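Side-chain contacts in SusD homolog (Bacteroides thetaiotaomicron VPI-5482, PDB 3IHV), which probably binds glycans at the outer membrane for uptake, as in other members of the SusD family: residues R321-A326 with Q374-T379; W338-S343 with E347-K352. All coordinates share one frame; numbering follows the deposited sequence.

Contact 1 of 2, residues R321-A326 with Q374-T379; sequences RDLSIA and QKYVTT
L323, near the C-terminal end of helix 320-324, is the one residue of 321-326 whose side chain reaches K375 and Y376. The CD2 methyl of L323 lies against both polar ends, 3.7 Å from NZ of K375 and 3.8 Å from OH of Y376, its side chain crossing both at about a right angle. Those two groups, neighbours on the same segment, are joined by a hydrogen bond from K375 NZ to Y376 OH, 3.2 Å. The lysine leaves the backbone with CG anti to N (chi1 -176°) and stays extended, passing over one face of the Y376 ring, with CD 3.7 Å above the plane and offset toward the rim. The hydroxyl also donates to a water at 2.7 Å, and this water donates to the carbonyl O of L323 at 2.6 Å, bridging the two helix ends. A phenylalanine in place of Y376 would probably keep the ring packing but leave K375 NZ and the water without their shared partner. Beyond L323, S324 and I325 pack on helix 306-313, and S324 and A326 pair by backbone bonds with A369 and T367. The contact thus joins the end of helix 320-324, just before strand 325-330, to the end of helix 373-376, whose Y376 packs on E243, W246, K247 and C250 of helix 242-250.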
ATOM      1  N   ARG A 321      14.068 -11.444   5.301  1.00  6.50           N
ATOM      2  CA  ARG A 321      15.073 -10.379   5.152  1.00  6.30           C
ATOM      3  C   ARG A 321      15.699 -10.374   3.750  1.00  6.65           C
ATOM      4  O   ARG A 321      15.611  -9.383   3.055  1.00  5.98           O
ATOM      5  CB  ARG A 321      16.124 -10.474   6.239  1.00  6.48           C
ATOM      6  CG  ARG A 321      17.228  -9.354   6.182  1.00  6.81           C
ATOM      7  CD  ARG A 321      18.287  -9.476   7.312  1.00  5.16           C
ATOM      8  NE  ARG A 321      18.844 -10.814   7.223  1.00  6.34           N
ATOM      9  CZ  ARG A 321      18.519 -11.853   7.987  1.00  8.30           C
ATOM     10  NH1 ARG A 321      17.657 -11.746   9.017  1.00  8.92           N
ATOM     11  NH2 ARG A 321      19.053 -13.020   7.711  1.00 10.10           N
ATOM     12  N   ASP A 322      16.274 -11.483   3.347  1.00  7.43           N
ATOM     13  CA  ASP A 322      16.860 -11.596   2.007  1.00  8.24           C
ATOM     14  C   ASP A 322      15.836 -11.572   0.866  1.00  8.04           C
ATOM     15  O   ASP A 322      16.198 -11.258  -0.274  1.00  9.02           O
ATOM     16  CB  ASP A 322      17.724 -12.849   1.904  1.00  8.60           C
ATOM     17  CG  ASP A 322      18.910 -12.792   2.824  1.00  9.64           C
ATOM     18  OD1 ASP A 322      19.457 -11.690   3.040  1.00 10.33           O
ATOM     19  OD2 ASP A 322      19.301 -13.844   3.340  1.00 12.11           O
ATOM     20  N   LEU A 323      14.586 -11.947   1.150  1.00  7.10           N
ATOM     21  CA  LEU A 323      13.528 -11.884   0.159  1.00  7.15           C
ATOM     22  C   LEU A 323      12.989 -10.487  -0.006  1.00  7.54           C
ATOM     23  O   LEU A 323      12.399 -10.204  -1.050  1.00  8.26           O
ATOM     24  CB  LEU A 323      12.384 -12.832   0.500  1.00  7.29           C
ATOM     25  CG  LEU A 323      12.734 -14.292   0.327  1.00  7.56           C
ATOM     26  CD1 LEU A 323      11.682 -15.224   0.969  1.00  6.99           C
ATOM     27  CD2 LEU A 323      12.870 -14.624  -1.185  1.00  9.13           C
ATOM     28  N   SER A 324      13.223  -9.624   0.993  1.00  6.38           N
ATOM     29  CA  SER A 324      12.718  -8.264   1.006  1.00  6.86           C
ATOM     30  C   SER A 324      13.680  -7.164   0.571  1.00  6.66           C
ATOM     31  O   SER A 324      13.254  -6.153  -0.027  1.00  5.91           O
ATOM     32  CB  SER A 324      12.236  -7.938   2.431  1.00  6.53           C
ATOM     33  OG  SER A 324      11.162  -8.790   2.815  1.00  7.64           O
ATOM     34  N   ILE A 325      14.977  -7.397   0.798  1.00  5.66           N
ATOM     35  CA  ILE A 325      16.027  -6.385   0.589  1.00  6.08           C
ATOM     36  C   ILE A 325      17.120  -6.921  -0.324  1.00  6.10           C
ATOM     37  O   ILE A 325      17.629  -8.026  -0.093  1.00  6.19           O
ATOM     38  CB  ILE A 325      16.667  -5.959   1.922  1.00  5.55           C
ATOM     39  CG1 ILE A 325      15.618  -5.411   2.894  1.00  5.92           C
ATOM     40  CG2 ILE A 325      17.777  -4.916   1.726  1.00  5.63           C
ATOM     41  CD1 ILE A 325      16.141  -5.087   4.323  1.00  5.84           C
ATOM     42  N   ALA A 326      17.440  -6.140  -1.365  1.00  5.46           N
ATOM     43  CA  ALA A 326      18.439  -6.480  -2.345  1.00  4.94           C
ATOM     44  C   ALA A 326      19.725  -5.725  -2.068  1.00  4.82           C
ATOM     45  O   ALA A 326      19.748  -4.505  -2.121  1.00  5.86           O
ATOM     46  CB  ALA A 326      17.975  -6.138  -3.779  1.00  4.02           C
ATOM     47  N   GLN A 374      14.041  -9.347 -12.901  1.00  6.65           N
ATOM     48  CA  GLN A 374      14.996 -10.280 -13.461  1.00  8.67           C
ATOM     49  C   GLN A 374      14.893 -11.629 -12.750  1.00  8.64           C
ATOM     50  O   GLN A 374      14.939 -12.669 -13.381  1.00  9.59           O
ATOM     51  CB  GLN A 374      16.394  -9.715 -13.312  1.00  8.66           C
ATOM     52  CG  GLN A 374      17.515 -10.624 -13.731  1.00  9.54           C
ATOM     53  CD  GLN A 374      17.597 -10.847 -15.228  1.00 12.38           C
ATOM     54  OE1 GLN A 374      17.239  -9.975 -16.047  1.00 11.30           O
ATOM     55  NE2 GLN A 374      18.141 -11.984 -15.594  1.00 17.62           N
ATOM     56  N   LYS A 375      14.748 -11.587 -11.430  1.00  9.28           N
ATOM     57  CA  LYS A 375      14.587 -12.787 -10.639  1.00  9.79           C
ATOM     58  C   LYS A 375      13.250 -13.519 -10.859  1.00  9.02           C
ATOM     59  O   LYS A 375      13.232 -14.740 -10.993  1.00  8.65           O
ATOM     60  CB  LYS A 375      14.670 -12.451  -9.139  1.00  9.26           C
ATOM     61  CG  LYS A 375      14.595 -13.696  -8.242  1.00 12.13           C
ATOM     62  CD  LYS A 375      14.639 -13.359  -6.758  1.00 12.69           C
ATOM     63  CE  LYS A 375      14.741 -14.634  -5.922  1.00 17.76           C
ATOM     64  NZ  LYS A 375      14.519 -14.315  -4.482  1.00 21.51           N
ATOM     65  N   TYR A 376      12.143 -12.787 -10.870  1.00  9.70           N
ATOM     66  CA  TYR A 376      10.823 -13.416 -10.868  1.00  8.82           C
ATOM     67  C   TYR A 376      10.049 -13.598 -12.176  1.00  9.73           C
ATOM     68  O   TYR A 376       9.300 -14.554 -12.290  1.00  9.85           O
ATOM     69  CB  TYR A 376       9.930 -12.701  -9.858  1.00  9.31           C
ATOM     70  CG  TYR A 376      10.368 -12.870  -8.415  1.00  5.29           C
ATOM     71  CD1 TYR A 376      10.468 -14.136  -7.845  1.00 10.02           C
ATOM     72  CD2 TYR A 376      10.595 -11.792  -7.607  1.00  6.17           C
ATOM     73  CE1 TYR A 376      10.835 -14.297  -6.533  1.00  8.66           C
ATOM     74  CE2 TYR A 376      10.963 -11.941  -6.293  1.00  5.65           C
ATOM     75  CZ  TYR A 376      11.079 -13.193  -5.752  1.00  8.11           C
ATOM     76  OH  TYR A 376      11.460 -13.359  -4.441  1.00  8.80           O
ATOM     77  N   VAL A 377      10.191 -12.686 -13.132  1.00  9.77           N
ATOM     78  CA  VAL A 377       9.331 -12.725 -14.308  1.00 11.35           C
ATOM     79  C   VAL A 377       9.739 -13.828 -15.258  1.00 12.81           C
ATOM     80  O   VAL A 377      10.865 -13.847 -15.729  1.00 13.11           O
ATOM     81  CB  VAL A 377       9.238 -11.348 -14.963  1.00 10.58           C
ATOM     82  CG1 VAL A 377       8.376 -11.409 -16.220  1.00  9.14           C
ATOM     83  CG2 VAL A 377       8.619 -10.410 -13.989  1.00  9.60           C
ATOM     84  N   THR A 378       8.832 -14.780 -15.490  1.00 15.29           N
ATOM     85  CA  THR A 378       9.147 -15.953 -16.318  1.00 16.50           C
ATOM     86  C   THR A 378       8.850 -15.760 -17.797  1.00 17.62           C
ATOM     87  O   THR A 378       9.238 -16.605 -18.641  1.00 18.54           O
ATOM     88  CB  THR A 378       8.331 -17.170 -15.841  1.00 16.70           C
ATOM     89  OG1 THR A 378       6.933 -16.875 -15.950  1.00 17.25           O
ATOM     90  CG2 THR A 378       8.653 -17.499 -14.402  1.00 17.32           C
ATOM     91  N   THR A 379       8.140 -14.681 -18.132  1.00 18.00           N
ATOM     92  CA  THR A 379       7.721 -14.463 -19.504  1.00 18.95           C
ATOM     93  C   THR A 379       8.202 -13.168 -20.128  1.00 19.72           C
ATOM     94  O   THR A 379       8.508 -12.201 -19.445  1.00 18.86           O
ATOM     95  CB  THR A 379       6.232 -14.494 -19.588  1.00 19.30           C
ATOM     96  OG1 THR A 379       5.689 -13.456 -18.753  1.00 21.70           O
ATOM     97  CG2 THR A 379       5.741 -15.861 -19.115  1.00 20.29           C
TER
HETATM   98  O   HOH W   1      12.734 -11.263  -3.390  1.00  8.19           O

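Contact 2 of 2, residues W338-S343 with E347-K352; sequences WVAGAS and ESAAEK
Loop 338-343 runs past helix 346-354 with the CA atoms of A340 and A349 only 4.9 Å apart, a close approach between two small residues. Their CB methyls meet at 3.8 Å, and A349 CB also lies 4.0 Å from CA of A340. V339 is the larger apolar group: with CG1 anti to the carbonyl carbon (chi1 -59°), CG2 falls between the backbone N and the carbonyl carbon and presses on the helix surface, 3.3 Å from the carbonyl O of A349, 4.3 Å from A349 CB and 4.2 Å from CB of K352. The root of the lysine thus forms part of the apolar patch. Its chain, extended beyond CG, carries NZ away from the helix to a salt bridge with OD2 of D344, in the turn between the two segments. The same carboxylate oxygen accepts the backbone N of G341, while D344 OD1 bonds with OG of S348. A359 touches both V339 and K352 from the loop that follows the helix. No hydrogen bond joins the segments directly: the contact across them is apolar methyl packing, while the charge of K352 is met by D344 in the turn between them, whose carboxylate also bonds to both segments.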
ATOM      1  N   TRP A 338      26.136  -4.361  -4.393  1.00  5.94           N
ATOM      2  CA  TRP A 338      26.264  -2.909  -4.366  1.00  5.63           C
ATOM      3  C   TRP A 338      27.619  -2.451  -3.835  1.00  6.49           C
ATOM      4  O   TRP A 338      28.194  -1.487  -4.348  1.00  6.83           O
ATOM      5  CB  TRP A 338      25.115  -2.274  -3.541  1.00  6.21           C
ATOM      6  CG  TRP A 338      23.931  -1.936  -4.352  1.00  5.94           C
ATOM      7  CD1 TRP A 338      22.743  -2.567  -4.385  1.00  5.45           C
ATOM      8  CD2 TRP A 338      23.856  -0.888  -5.317  1.00  4.91           C
ATOM      9  NE1 TRP A 338      21.897  -1.936  -5.261  1.00  5.92           N
ATOM     10  CE2 TRP A 338      22.571  -0.910  -5.859  1.00  5.49           C
ATOM     11  CE3 TRP A 338      24.748   0.097  -5.730  1.00  6.69           C
ATOM     12  CZ2 TRP A 338      22.153   0.003  -6.820  1.00  7.35           C
ATOM     13  CZ3 TRP A 338      24.337   0.996  -6.668  1.00  7.38           C
ATOM     14  CH2 TRP A 338      23.071   0.930  -7.218  1.00  6.39           C
ATOM     15  N   VAL A 339      28.181  -3.167  -2.865  1.00  5.14           N
ATOM     16  CA  VAL A 339      29.453  -2.766  -2.298  1.00  5.84           C
ATOM     17  C   VAL A 339      30.675  -3.093  -3.140  1.00  6.93           C
ATOM     18  O   VAL A 339      31.756  -2.612  -2.816  1.00  8.22           O
ATOM     19  CB  VAL A 339      29.675  -3.375  -0.925  1.00  5.88           C
ATOM     20  CG1 VAL A 339      28.549  -2.942  -0.016  1.00  6.22           C
ATOM     21  CG2 VAL A 339      29.767  -4.915  -1.029  1.00  5.27           C
ATOM     22  N   ALA A 340      30.513  -3.870  -4.212  1.00  7.07           N
ATOM     23  CA  ALA A 340      31.663  -4.283  -5.032  1.00  8.57           C
ATOM     24  C   ALA A 340      32.229  -3.093  -5.772  1.00 10.16           C
ATOM     25  O   ALA A 340      31.530  -2.438  -6.553  1.00 11.34           O
ATOM     26  CB  ALA A 340      31.276  -5.413  -6.018  1.00  8.11           C
ATOM     27  N   GLY A 341      33.468  -2.758  -5.439  1.00 10.83           N
ATOM     28  CA  GLY A 341      34.198  -1.696  -6.094  1.00 11.97           C
ATOM     29  C   GLY A 341      34.979  -2.284  -7.258  1.00 12.30           C
ATOM     30  O   GLY A 341      34.985  -3.486  -7.485  1.00 12.07           O
ATOM     31  N   ALA A 342      35.633  -1.401  -7.992  1.00 13.45           N
ATOM     32  CA  ALA A 342      36.395  -1.783  -9.158  1.00 13.59           C
ATOM     33  C   ALA A 342      37.430  -2.867  -8.833  1.00 14.37           C
ATOM     34  O   ALA A 342      37.582  -3.810  -9.595  1.00 15.08           O
ATOM     35  CB  ALA A 342      37.066  -0.548  -9.760  1.00 13.72           C
ATOM     36  N   SER A 343      38.087  -2.767  -7.678  1.00 14.24           N
ATOM     37  CA  SER A 343      39.140  -3.740  -7.309  1.00 14.49           C
ATOM     38  C   SER A 343      38.638  -4.987  -6.605  1.00 12.51           C
ATOM     39  O   SER A 343      39.381  -5.939  -6.439  1.00 11.88           O
ATOM     40  CB  SER A 343      40.190  -3.046  -6.428  1.00 14.91           C
ATOM     41  OG  SER A 343      39.529  -2.365  -5.352  1.00 17.97           O
ATOM     42  N   GLU A 347      34.809 -12.538  -3.134  1.00  7.39           N
ATOM     43  CA  GLU A 347      35.102 -12.766  -1.711  1.00  6.79           C
ATOM     44  C   GLU A 347      35.298 -11.433  -0.948  1.00  6.63           C
ATOM     45  O   GLU A 347      34.727 -11.264   0.120  1.00  5.39           O
ATOM     46  CB  GLU A 347      36.311 -13.694  -1.517  1.00  5.98           C
ATOM     47  N   SER A 348      36.031 -10.484  -1.525  1.00  6.58           N
ATOM     48  CA  SER A 348      36.247  -9.198  -0.846  1.00  6.48           C
ATOM     49  C   SER A 348      34.943  -8.422  -0.734  1.00  7.45           C
ATOM     50  O   SER A 348      34.660  -7.827   0.326  1.00  6.56           O
ATOM     51  CB  SER A 348      37.366  -8.361  -1.505  1.00  7.24           C
ATOM     52  OG  SER A 348      37.000  -7.841  -2.773  1.00  7.57           O
ATOM     53  N   ALA A 349      34.117  -8.453  -1.791  1.00  6.86           N
ATOM     54  CA  ALA A 349      32.846  -7.763  -1.773  1.00  7.02           C
ATOM     55  C   ALA A 349      31.936  -8.394  -0.729  1.00  6.91           C
ATOM     56  O   ALA A 349      31.257  -7.707   0.035  1.00  5.76           O
ATOM     57  CB  ALA A 349      32.194  -7.810  -3.151  1.00  7.15           C
ATOM     58  N   ALA A 350      31.900  -9.722  -0.693  1.00  7.37           N
ATOM     59  CA  ALA A 350      31.088 -10.416   0.326  1.00  7.96           C
ATOM     60  C   ALA A 350      31.501  -9.997   1.770  1.00  7.86           C
ATOM     61  O   ALA A 350      30.643  -9.768   2.606  1.00  7.20           O
ATOM     62  CB  ALA A 350      31.205 -11.917   0.158  1.00  7.81           C
ATOM     63  N   GLU A 351      32.808  -9.905   2.024  1.00  8.75           N
ATOM     64  CA  GLU A 351      33.341  -9.514   3.338  1.00 10.15           C
ATOM     65  C   GLU A 351      32.937  -8.076   3.688  1.00 10.11           C
ATOM     66  O   GLU A 351      32.514  -7.772   4.810  1.00 10.39           O
ATOM     67  CB  GLU A 351      34.870  -9.644   3.347  1.00 11.56           C
ATOM     68  CG  GLU A 351      35.490  -9.402   4.725  1.00 16.01           C
ATOM     69  CD  GLU A 351      37.017  -9.382   4.701  1.00 23.57           C
ATOM     70  OE1 GLU A 351      37.603  -8.895   3.701  1.00 27.89           O
ATOM     71  OE2 GLU A 351      37.633  -9.814   5.705  1.00 29.64           O
ATOM     72  N   LYS A 352      33.069  -7.185   2.716  1.00  9.27           N
ATOM     73  CA  LYS A 352      32.628  -5.809   2.929  1.00  8.83           C
ATOM     74  C   LYS A 352      31.140  -5.764   3.208  1.00  8.70           C
ATOM     75  O   LYS A 352      30.689  -5.025   4.104  1.00  7.23           O
ATOM     76  CB  LYS A 352      32.911  -4.947   1.703  1.00  9.32           C
ATOM     77  CG  LYS A 352      34.360  -4.575   1.490  1.00  9.44           C
ATOM     78  CD  LYS A 352      34.486  -3.692   0.250  1.00 11.30           C
ATOM     79  CE  LYS A 352      35.897  -3.367  -0.081  1.00 15.11           C
ATOM     80  NZ  LYS A 352      35.928  -2.534  -1.321  1.00 16.52           N
TER

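Both contacts belong to parts of the chain joined to the same three-stranded sheet. Contact 1 flanks its central strand, 325-330, about 19 Å from the centre of the chain, whereas contact 2 lies beyond edge strand 335-337, about 34 Å out. Each is partly buried, and neither has a direct hydrogen bond across. The first brings together helix ends 48 residues apart through one leucine methyl and a bridging water, beside a lysine-tyrosine pair of one segment; the second joins a loop to the helix just after it, with more surface, through methyl groups. Their centres are about 21 Å apart, yet they touch where A326 O approaches W338 CD1 at 4.2 Å, a plain packing contact.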